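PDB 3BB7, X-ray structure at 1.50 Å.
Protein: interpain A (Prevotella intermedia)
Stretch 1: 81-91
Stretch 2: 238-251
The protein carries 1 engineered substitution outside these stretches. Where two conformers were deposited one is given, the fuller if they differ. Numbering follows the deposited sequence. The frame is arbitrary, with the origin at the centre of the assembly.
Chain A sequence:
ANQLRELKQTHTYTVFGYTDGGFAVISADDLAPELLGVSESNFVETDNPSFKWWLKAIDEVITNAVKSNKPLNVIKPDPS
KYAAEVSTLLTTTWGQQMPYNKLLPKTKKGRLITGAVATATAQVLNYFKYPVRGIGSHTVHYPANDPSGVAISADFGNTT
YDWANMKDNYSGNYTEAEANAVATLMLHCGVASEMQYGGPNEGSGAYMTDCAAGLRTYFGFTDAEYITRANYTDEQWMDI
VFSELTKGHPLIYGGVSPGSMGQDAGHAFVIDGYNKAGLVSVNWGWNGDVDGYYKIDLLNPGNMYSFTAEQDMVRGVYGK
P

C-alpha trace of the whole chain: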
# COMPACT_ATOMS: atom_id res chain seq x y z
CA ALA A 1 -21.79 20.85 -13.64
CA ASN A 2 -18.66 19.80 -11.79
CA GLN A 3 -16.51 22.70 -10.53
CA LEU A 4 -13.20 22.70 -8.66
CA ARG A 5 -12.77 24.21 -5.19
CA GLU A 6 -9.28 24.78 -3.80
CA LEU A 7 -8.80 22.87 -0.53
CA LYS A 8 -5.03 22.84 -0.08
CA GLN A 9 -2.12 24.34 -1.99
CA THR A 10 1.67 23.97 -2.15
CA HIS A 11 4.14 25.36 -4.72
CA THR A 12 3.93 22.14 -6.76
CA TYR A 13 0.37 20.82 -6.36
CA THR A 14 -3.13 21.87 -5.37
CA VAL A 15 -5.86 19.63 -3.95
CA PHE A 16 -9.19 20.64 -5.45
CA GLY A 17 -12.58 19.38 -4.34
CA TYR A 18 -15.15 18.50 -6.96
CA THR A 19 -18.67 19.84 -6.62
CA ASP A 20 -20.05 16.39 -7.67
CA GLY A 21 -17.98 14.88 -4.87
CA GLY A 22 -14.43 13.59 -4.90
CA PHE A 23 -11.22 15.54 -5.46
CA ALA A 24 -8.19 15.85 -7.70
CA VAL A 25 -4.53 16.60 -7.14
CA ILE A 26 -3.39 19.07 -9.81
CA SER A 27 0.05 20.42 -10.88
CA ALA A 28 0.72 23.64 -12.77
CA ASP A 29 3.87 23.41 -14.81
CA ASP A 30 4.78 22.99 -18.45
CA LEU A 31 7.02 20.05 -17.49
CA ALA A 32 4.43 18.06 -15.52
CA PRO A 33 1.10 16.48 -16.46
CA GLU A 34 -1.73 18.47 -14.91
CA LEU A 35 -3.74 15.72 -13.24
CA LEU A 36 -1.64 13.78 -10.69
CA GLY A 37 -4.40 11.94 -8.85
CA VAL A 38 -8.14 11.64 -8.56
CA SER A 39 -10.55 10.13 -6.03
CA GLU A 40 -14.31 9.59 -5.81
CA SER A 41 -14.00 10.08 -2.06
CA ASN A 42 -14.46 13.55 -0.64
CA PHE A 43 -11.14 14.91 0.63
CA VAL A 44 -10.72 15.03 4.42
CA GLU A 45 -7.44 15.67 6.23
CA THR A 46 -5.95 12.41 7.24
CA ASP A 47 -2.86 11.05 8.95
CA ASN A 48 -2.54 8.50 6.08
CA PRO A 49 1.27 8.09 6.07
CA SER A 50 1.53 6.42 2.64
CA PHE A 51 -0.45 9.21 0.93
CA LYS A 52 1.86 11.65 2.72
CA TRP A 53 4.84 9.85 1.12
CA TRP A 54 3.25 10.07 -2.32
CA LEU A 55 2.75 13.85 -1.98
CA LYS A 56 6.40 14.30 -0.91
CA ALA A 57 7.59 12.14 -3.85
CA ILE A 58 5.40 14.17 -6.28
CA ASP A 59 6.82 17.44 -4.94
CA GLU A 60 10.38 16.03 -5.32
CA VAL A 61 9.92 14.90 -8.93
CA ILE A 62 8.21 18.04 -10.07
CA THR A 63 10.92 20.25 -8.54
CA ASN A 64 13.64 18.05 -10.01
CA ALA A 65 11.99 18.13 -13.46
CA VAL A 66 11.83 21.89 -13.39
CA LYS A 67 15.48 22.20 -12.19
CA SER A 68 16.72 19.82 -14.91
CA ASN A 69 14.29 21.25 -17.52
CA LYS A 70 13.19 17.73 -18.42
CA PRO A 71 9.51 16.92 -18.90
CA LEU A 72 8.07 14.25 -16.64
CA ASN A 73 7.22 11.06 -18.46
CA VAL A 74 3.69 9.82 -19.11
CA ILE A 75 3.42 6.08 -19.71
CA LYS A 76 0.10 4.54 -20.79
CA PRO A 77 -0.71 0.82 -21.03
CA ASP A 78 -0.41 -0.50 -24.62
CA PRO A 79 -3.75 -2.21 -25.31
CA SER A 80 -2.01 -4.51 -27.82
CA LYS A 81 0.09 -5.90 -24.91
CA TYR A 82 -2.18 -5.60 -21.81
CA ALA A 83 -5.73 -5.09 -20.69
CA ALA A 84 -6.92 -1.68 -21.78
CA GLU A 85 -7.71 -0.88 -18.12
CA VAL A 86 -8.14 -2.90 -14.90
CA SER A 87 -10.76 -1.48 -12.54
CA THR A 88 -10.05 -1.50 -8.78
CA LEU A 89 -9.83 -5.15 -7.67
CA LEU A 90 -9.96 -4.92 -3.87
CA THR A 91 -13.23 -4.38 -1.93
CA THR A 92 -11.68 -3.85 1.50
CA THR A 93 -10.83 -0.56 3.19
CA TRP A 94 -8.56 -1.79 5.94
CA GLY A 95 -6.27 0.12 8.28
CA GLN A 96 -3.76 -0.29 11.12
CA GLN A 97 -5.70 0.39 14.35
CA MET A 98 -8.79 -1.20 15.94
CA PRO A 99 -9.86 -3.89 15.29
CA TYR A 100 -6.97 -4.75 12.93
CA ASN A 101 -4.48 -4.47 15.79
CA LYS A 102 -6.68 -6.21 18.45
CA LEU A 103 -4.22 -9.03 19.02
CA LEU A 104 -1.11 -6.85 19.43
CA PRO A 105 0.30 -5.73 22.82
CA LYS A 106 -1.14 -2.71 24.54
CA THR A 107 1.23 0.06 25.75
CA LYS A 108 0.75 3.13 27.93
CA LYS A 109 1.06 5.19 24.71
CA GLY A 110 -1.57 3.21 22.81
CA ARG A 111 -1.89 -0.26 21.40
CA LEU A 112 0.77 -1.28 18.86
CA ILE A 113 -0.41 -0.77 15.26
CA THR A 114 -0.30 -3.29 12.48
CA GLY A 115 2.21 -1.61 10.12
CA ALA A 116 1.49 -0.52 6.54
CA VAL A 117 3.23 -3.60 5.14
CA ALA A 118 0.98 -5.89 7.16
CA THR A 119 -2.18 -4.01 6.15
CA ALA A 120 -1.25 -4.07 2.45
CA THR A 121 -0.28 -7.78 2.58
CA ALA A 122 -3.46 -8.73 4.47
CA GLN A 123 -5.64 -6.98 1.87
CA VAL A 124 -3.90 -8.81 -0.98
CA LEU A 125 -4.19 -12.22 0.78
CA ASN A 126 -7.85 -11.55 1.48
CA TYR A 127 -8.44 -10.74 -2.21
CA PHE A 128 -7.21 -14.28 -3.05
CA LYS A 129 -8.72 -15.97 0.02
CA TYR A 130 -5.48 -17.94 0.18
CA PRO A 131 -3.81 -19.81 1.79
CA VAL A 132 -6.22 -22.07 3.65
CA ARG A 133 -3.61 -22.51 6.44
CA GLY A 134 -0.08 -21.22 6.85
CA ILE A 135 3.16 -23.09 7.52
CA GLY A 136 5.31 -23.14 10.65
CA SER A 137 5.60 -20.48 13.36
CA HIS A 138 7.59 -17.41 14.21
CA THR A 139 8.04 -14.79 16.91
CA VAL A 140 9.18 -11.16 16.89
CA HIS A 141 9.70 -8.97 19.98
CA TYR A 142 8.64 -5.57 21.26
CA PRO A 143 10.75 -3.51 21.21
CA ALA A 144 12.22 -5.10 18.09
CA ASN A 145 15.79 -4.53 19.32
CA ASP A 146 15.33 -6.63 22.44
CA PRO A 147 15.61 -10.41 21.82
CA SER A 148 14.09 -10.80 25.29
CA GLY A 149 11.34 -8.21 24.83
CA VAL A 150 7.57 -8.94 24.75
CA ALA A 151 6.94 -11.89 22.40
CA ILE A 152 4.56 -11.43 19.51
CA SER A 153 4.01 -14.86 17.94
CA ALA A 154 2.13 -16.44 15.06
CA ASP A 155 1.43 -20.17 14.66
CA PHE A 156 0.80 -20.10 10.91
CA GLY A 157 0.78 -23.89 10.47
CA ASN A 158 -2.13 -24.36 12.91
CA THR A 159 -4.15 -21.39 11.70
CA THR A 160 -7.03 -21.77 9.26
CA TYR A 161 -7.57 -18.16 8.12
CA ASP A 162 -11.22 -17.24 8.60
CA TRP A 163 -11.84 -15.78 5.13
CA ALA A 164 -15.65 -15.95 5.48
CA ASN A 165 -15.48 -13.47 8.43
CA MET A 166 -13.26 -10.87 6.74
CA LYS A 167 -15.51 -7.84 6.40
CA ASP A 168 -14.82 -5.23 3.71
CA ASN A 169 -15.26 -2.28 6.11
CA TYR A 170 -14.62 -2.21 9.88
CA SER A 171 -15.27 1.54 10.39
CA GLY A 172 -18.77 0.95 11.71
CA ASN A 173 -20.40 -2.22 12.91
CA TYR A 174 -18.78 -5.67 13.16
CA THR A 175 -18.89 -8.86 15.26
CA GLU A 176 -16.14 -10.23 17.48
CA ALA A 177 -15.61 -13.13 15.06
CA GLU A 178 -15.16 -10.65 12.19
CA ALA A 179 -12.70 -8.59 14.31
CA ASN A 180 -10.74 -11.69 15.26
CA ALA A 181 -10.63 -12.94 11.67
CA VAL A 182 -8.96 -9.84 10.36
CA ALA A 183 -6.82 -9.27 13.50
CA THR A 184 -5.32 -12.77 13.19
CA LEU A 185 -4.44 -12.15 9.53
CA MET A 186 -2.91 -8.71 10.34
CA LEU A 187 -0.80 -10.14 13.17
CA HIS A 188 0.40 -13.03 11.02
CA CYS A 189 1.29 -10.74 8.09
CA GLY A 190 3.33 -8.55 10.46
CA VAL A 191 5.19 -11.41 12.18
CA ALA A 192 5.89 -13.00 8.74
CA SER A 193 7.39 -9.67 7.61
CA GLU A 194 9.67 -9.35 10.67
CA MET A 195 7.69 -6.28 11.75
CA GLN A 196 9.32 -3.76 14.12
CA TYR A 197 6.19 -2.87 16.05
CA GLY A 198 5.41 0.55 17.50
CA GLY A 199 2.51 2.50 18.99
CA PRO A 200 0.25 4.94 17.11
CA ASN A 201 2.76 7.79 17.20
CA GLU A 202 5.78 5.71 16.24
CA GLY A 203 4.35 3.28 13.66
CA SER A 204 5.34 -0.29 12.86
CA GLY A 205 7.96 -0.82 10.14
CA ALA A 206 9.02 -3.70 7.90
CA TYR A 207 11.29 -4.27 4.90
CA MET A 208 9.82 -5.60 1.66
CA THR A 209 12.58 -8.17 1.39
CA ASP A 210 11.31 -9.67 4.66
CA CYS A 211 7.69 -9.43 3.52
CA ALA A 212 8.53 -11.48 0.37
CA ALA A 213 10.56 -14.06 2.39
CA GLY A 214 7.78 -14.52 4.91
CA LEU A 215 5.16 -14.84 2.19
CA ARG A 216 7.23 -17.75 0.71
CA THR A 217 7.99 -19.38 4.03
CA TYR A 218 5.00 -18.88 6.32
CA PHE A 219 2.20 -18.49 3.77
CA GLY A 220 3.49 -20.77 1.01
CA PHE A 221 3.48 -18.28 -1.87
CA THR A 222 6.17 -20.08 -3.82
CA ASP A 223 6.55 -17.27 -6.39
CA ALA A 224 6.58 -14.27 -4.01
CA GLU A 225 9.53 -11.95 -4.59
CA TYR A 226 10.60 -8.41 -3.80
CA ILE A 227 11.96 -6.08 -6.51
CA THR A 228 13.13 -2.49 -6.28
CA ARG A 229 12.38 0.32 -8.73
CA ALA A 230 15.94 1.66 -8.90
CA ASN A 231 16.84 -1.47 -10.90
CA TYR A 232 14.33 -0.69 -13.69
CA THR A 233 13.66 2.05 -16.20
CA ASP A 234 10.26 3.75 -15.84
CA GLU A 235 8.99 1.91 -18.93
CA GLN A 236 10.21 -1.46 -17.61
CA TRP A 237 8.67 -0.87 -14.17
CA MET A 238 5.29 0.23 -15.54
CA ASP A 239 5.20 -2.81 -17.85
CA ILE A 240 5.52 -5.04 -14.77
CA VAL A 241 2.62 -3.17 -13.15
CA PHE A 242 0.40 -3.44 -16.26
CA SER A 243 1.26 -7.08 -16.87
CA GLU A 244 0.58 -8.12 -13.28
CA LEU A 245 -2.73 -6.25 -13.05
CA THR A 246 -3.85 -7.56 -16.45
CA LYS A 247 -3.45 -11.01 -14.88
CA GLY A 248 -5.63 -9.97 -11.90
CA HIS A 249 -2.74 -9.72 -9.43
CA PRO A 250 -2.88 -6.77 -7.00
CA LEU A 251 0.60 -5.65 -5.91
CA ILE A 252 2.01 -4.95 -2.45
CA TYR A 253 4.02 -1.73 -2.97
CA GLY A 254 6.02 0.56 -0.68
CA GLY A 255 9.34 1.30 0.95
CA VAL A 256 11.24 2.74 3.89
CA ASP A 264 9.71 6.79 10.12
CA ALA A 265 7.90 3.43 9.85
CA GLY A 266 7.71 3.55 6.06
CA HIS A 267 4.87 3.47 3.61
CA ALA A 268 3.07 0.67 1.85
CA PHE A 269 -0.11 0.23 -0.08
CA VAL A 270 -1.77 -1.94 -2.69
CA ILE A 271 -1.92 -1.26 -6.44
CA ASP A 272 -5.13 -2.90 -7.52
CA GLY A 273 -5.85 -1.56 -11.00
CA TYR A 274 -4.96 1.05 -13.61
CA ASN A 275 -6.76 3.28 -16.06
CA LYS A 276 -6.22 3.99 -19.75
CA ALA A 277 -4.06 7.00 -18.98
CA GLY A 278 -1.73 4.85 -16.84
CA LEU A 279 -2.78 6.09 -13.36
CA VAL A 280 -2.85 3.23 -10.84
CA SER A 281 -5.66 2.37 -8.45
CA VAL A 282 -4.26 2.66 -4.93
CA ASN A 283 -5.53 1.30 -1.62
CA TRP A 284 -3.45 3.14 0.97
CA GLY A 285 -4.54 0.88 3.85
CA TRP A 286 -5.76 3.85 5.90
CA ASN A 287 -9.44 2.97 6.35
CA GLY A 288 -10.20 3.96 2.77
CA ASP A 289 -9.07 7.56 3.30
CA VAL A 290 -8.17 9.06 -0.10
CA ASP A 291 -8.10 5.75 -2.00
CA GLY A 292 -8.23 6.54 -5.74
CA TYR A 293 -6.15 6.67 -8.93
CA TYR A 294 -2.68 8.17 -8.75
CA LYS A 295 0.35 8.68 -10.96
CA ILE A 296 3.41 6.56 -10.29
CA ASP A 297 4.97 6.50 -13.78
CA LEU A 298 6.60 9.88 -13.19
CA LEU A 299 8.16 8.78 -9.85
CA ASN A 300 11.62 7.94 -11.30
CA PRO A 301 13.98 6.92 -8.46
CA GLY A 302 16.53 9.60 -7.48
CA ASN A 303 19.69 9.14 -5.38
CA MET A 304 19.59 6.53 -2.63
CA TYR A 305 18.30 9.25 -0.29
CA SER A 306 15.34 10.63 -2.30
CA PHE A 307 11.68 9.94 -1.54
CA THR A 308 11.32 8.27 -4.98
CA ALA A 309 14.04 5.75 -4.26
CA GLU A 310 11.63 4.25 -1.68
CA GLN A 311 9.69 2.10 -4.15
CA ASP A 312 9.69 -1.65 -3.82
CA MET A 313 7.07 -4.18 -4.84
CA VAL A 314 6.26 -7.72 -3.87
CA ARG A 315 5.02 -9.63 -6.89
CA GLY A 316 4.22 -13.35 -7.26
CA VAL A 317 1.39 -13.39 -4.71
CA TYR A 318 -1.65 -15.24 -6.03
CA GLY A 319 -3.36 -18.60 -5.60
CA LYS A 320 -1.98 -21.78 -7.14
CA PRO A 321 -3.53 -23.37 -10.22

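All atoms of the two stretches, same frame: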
# COMPACT_ATOMS: atom_id res chain seq x y z
N LYS A 81 -0.74 -5.08 -25.82
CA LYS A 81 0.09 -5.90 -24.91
C LYS A 81 -0.61 -6.29 -23.60
O LYS A 81 -0.27 -7.32 -22.99
CB LYS A 81 1.39 -5.15 -24.55
CG LYS A 81 2.44 -4.97 -25.67
CD LYS A 81 3.83 -4.52 -25.09
CE LYS A 81 3.95 -2.98 -24.91
NZ LYS A 81 4.98 -2.48 -23.90
N TYR A 82 -1.55 -5.45 -23.15
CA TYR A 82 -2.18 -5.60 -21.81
C TYR A 82 -3.65 -5.32 -21.88
O TYR A 82 -4.13 -4.79 -22.90
CB TYR A 82 -1.62 -4.55 -20.85
CG TYR A 82 -0.13 -4.37 -20.90
CD1 TYR A 82 0.71 -5.36 -20.45
CD2 TYR A 82 0.42 -3.20 -21.40
CE1 TYR A 82 2.11 -5.19 -20.49
CE2 TYR A 82 1.78 -3.01 -21.43
CZ TYR A 82 2.61 -4.00 -20.99
OH TYR A 82 3.97 -3.74 -21.06
N ALA A 83 -4.38 -5.59 -20.79
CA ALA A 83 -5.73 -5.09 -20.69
C ALA A 83 -5.76 -3.59 -20.91
O ALA A 83 -4.86 -2.84 -20.47
CB ALA A 83 -6.34 -5.46 -19.34
N ALA A 84 -6.81 -3.12 -21.57
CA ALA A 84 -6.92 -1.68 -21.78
C ALA A 84 -6.93 -0.90 -20.46
O ALA A 84 -6.39 0.20 -20.39
CB ALA A 84 -8.15 -1.35 -22.59
N GLU A 85 -7.58 -1.48 -19.45
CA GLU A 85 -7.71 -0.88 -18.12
C GLU A 85 -8.05 -2.05 -17.20
O GLU A 85 -8.55 -3.09 -17.67
CB GLU A 85 -8.81 0.17 -18.10
CG GLU A 85 -10.14 -0.36 -18.63
CD GLU A 85 -11.21 0.68 -18.77
OE1 GLU A 85 -11.04 1.80 -18.23
OE2 GLU A 85 -12.25 0.37 -19.41
N VAL A 86 -7.75 -1.91 -15.91
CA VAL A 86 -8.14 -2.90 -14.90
C VAL A 86 -8.78 -2.13 -13.75
O VAL A 86 -8.11 -1.37 -13.05
CB VAL A 86 -6.91 -3.72 -14.41
CG1 VAL A 86 -7.30 -4.63 -13.24
CG2 VAL A 86 -6.34 -4.53 -15.61
N SER A 87 -10.09 -2.26 -13.58
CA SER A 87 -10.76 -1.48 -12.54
C SER A 87 -10.41 -2.06 -11.16
O SER A 87 -10.19 -3.27 -11.03
CB SER A 87 -12.26 -1.42 -12.76
OG SER A 87 -12.78 -2.72 -12.86
N THR A 88 -10.30 -1.18 -10.18
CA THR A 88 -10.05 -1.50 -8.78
C THR A 88 -10.52 -2.90 -8.38
O THR A 88 -11.72 -3.17 -8.41
CB THR A 88 -10.77 -0.43 -7.93
OG1 THR A 88 -10.34 0.86 -8.38
CG2 THR A 88 -10.46 -0.59 -6.41
N LEU A 89 -9.56 -3.77 -8.03
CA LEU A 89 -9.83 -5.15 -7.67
C LEU A 89 -10.25 -5.39 -6.22
O LEU A 89 -11.09 -6.26 -5.96
CB LEU A 89 -8.59 -6.02 -7.97
CG LEU A 89 -8.29 -6.14 -9.47
CD1 LEU A 89 -6.94 -6.80 -9.71
CD2 LEU A 89 -9.38 -6.95 -10.21
N LEU A 90 -9.64 -4.66 -5.27
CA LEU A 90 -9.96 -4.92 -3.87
C LEU A 90 -11.33 -4.33 -3.48
O LEU A 90 -11.78 -3.31 -4.05
CB LEU A 90 -8.89 -4.28 -2.98
CG LEU A 90 -7.62 -5.05 -2.60
CD1 LEU A 90 -7.01 -6.03 -3.59
CD2 LEU A 90 -6.59 -4.05 -2.03
N THR A 91 -11.97 -4.94 -2.47
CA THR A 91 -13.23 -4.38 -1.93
C THR A 91 -13.07 -3.91 -0.48
O THR A 91 -14.00 -3.34 0.11
CB THR A 91 -14.35 -5.43 -2.00
OG1 THR A 91 -13.92 -6.64 -1.34
CG2 THR A 91 -14.67 -5.74 -3.49
N MET A 238 6.71 0.13 -15.30
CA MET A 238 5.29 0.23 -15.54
C MET A 238 4.81 -0.98 -16.32
O MET A 238 3.71 -1.45 -16.10
CB MET A 238 4.93 1.51 -16.29
CG MET A 238 5.13 2.77 -15.47
SD MET A 238 4.46 2.72 -13.81
CE MET A 238 2.70 2.42 -14.06
N ASP A 239 5.64 -1.57 -17.17
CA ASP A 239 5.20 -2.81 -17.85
C ASP A 239 4.98 -3.97 -16.87
O ASP A 239 4.06 -4.78 -17.07
CB ASP A 239 6.19 -3.18 -18.96
CG ASP A 239 5.96 -2.36 -20.24
OD1 ASP A 239 6.81 -2.45 -21.16
OD2 ASP A 239 4.94 -1.60 -20.34
N ILE A 240 5.77 -4.04 -15.80
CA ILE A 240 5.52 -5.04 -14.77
C ILE A 240 4.17 -4.77 -14.12
O ILE A 240 3.36 -5.69 -13.94
CB ILE A 240 6.64 -5.05 -13.69
CG1 ILE A 240 7.95 -5.53 -14.33
CG2 ILE A 240 6.24 -5.94 -12.53
CD1 ILE A 240 9.15 -5.34 -13.45
N VAL A 241 3.92 -3.52 -13.74
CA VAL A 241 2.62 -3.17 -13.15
C VAL A 241 1.46 -3.54 -14.08
O VAL A 241 0.50 -4.24 -13.65
CB VAL A 241 2.56 -1.68 -12.77
CG1 VAL A 241 1.14 -1.32 -12.27
CG2 VAL A 241 3.63 -1.37 -11.68
N PHE A 242 1.52 -3.12 -15.34
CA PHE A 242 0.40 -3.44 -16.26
C PHE A 242 0.22 -4.93 -16.49
O PHE A 242 -0.91 -5.42 -16.54
CB PHE A 242 0.55 -2.73 -17.60
CG PHE A 242 0.67 -1.23 -17.50
CD1 PHE A 242 -0.10 -0.49 -16.59
CD2 PHE A 242 1.55 -0.56 -18.36
CE1 PHE A 242 0.02 0.92 -16.54
CE2 PHE A 242 1.68 0.83 -18.33
CZ PHE A 242 0.91 1.58 -17.43
N SER A 243 1.33 -5.65 -16.64
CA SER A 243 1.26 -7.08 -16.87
C SER A 243 0.65 -7.81 -15.66
O SER A 243 -0.20 -8.73 -15.82
CB SER A 243 2.60 -7.64 -17.33
OG SER A 243 3.57 -7.57 -16.31
N GLU A 244 1.07 -7.43 -14.45
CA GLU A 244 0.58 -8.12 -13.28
C GLU A 244 -0.91 -7.82 -13.08
O GLU A 244 -1.70 -8.71 -12.78
CB GLU A 244 1.37 -7.72 -12.04
CG GLU A 244 2.74 -8.30 -12.02
CD GLU A 244 2.78 -9.77 -11.72
OE1 GLU A 244 1.76 -10.36 -11.28
OE2 GLU A 244 3.88 -10.34 -11.89
N LEU A 245 -1.31 -6.57 -13.25
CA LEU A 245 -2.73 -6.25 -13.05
C LEU A 245 -3.63 -6.84 -14.13
O LEU A 245 -4.77 -7.24 -13.84
CB LEU A 245 -2.94 -4.73 -12.85
CG LEU A 245 -2.74 -4.24 -11.38
CD1 LEU A 245 -3.80 -4.83 -10.41
CD2 LEU A 245 -1.37 -4.52 -10.85
N THR A 246 -3.12 -6.89 -15.37
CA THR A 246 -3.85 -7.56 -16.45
C THR A 246 -4.18 -9.01 -16.07
O THR A 246 -5.21 -9.57 -16.47
CB THR A 246 -2.98 -7.58 -17.71
OG1 THR A 246 -2.96 -6.26 -18.27
CG2 THR A 246 -3.52 -8.56 -18.77
N LYS A 247 -3.27 -9.65 -15.35
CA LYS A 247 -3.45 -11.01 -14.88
C LYS A 247 -4.31 -11.12 -13.62
O LYS A 247 -4.53 -12.22 -13.11
CB LYS A 247 -2.09 -11.64 -14.58
CG LYS A 247 -1.16 -11.75 -15.77
CD LYS A 247 0.25 -12.13 -15.35
CE LYS A 247 1.24 -12.03 -16.52
NZ LYS A 247 0.74 -12.68 -17.78
N GLY A 248 -4.79 -9.98 -13.11
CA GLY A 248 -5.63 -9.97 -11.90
C GLY A 248 -4.82 -10.15 -10.62
O GLY A 248 -5.31 -10.77 -9.65
N HIS A 249 -3.59 -9.61 -10.60
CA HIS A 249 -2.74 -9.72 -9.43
C HIS A 249 -2.45 -8.37 -8.78
O HIS A 249 -1.56 -7.64 -9.23
CB HIS A 249 -1.39 -10.32 -9.80
CG HIS A 249 -1.46 -11.66 -10.46
ND1 HIS A 249 -0.40 -12.17 -11.18
CD2 HIS A 249 -2.43 -12.60 -10.49
CE1 HIS A 249 -0.72 -13.37 -11.63
NE2 HIS A 249 -1.94 -13.67 -11.23
N PRO A 250 -3.18 -8.03 -7.70
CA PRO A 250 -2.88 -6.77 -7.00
C PRO A 250 -1.48 -6.87 -6.41
O PRO A 250 -1.02 -7.99 -6.07
CB PRO A 250 -3.92 -6.72 -5.89
CG PRO A 250 -4.98 -7.75 -6.23
CD PRO A 250 -4.30 -8.78 -7.10
N LEU A 251 -0.81 -5.72 -6.31
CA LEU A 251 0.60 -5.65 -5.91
C LEU A 251 0.83 -4.96 -4.58
O LEU A 251 0.35 -3.86 -4.38
CB LEU A 251 1.43 -4.91 -6.97
CG LEU A 251 1.41 -5.55 -8.37
CD1 LEU A 251 2.05 -4.64 -9.38
CD2 LEU A 251 2.16 -6.86 -8.34

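An irregular segment, 81-91, packs along the last turns of a helix and the loop after it, in a mostly apolar contact with one backbone-to-side-chain hydrogen bond and a charged pair at one end. The two stretches bury 525 Å² between them, both sides summed.

Tyr82 gives up more surface to the other stretch than any other residue here. Its ring lies against the helix. CB of Phe242 sits over one face of that ring, 3.7 Å from the centroid and 9° off the ring normal, a CH-pi contact. The rings of Tyr82 and Phe242 form an oblique pair, with planes at 55° and centroids 5.6 Å apart. Ser243 also borders the Tyr82 ring, with its CB 4.0 Å from CE1 of Tyr82.

At the far end of this ring lies Asp239. Its CA-to-CB bond points sideways, but the end of the side chain comes nearer to segment 81-91. NZ of Lys81 forms a salt bridge with OD1 of Asp239 at 3.3 Å. Lys81 is exposed and Asp239 partly exposed. The hydroxyl of Tyr82 is modelled too close to the Asp239 carboxylate for its exact position to bear weight.

Thr246 ties the backbone of the segment to the helix. The amide N of Ala83 donates a hydrogen bond to OG1 of Thr246 at 3.0 Å, with an angle of 150° at the hydrogen. The same hydroxyl donates to the helix carbonyl, OG1 of Thr246 to O of Phe242, at 2.8 Å. It thus accepts from one stretch while donating within the other. The CA atoms of Ala83 and Thr246 are 5.3 Å apart.

Ala84 and Glu85 point away and make no contact. Val86 points back toward the helix. Its CG2 is 3.6 Å from O of Leu245, and its CG1 is 4.4 Å from CB of Leu245.

The helix ends in a Schellman motif. Gly248 has positive phi, 77°, which by itself favours glycine. N of Gly248 bonds to O of Leu245 at 2.8 Å, and N of His249 to O of Glu244 at 3.0 Å.

Leu89 packs where the chain leaves the helix. Its CD1 lies 3.8 Å from CD1 of Leu245, 4.1 Å from C of Gly248 and 4.1 Å from CG of Pro250. Leu90 starts sideways, but its end comes nearer, and its CD1 reaches CG of Pro250 at 3.7 Å. Both leucines therefore meet the same proline ring atom, closing the apolar end of the contact.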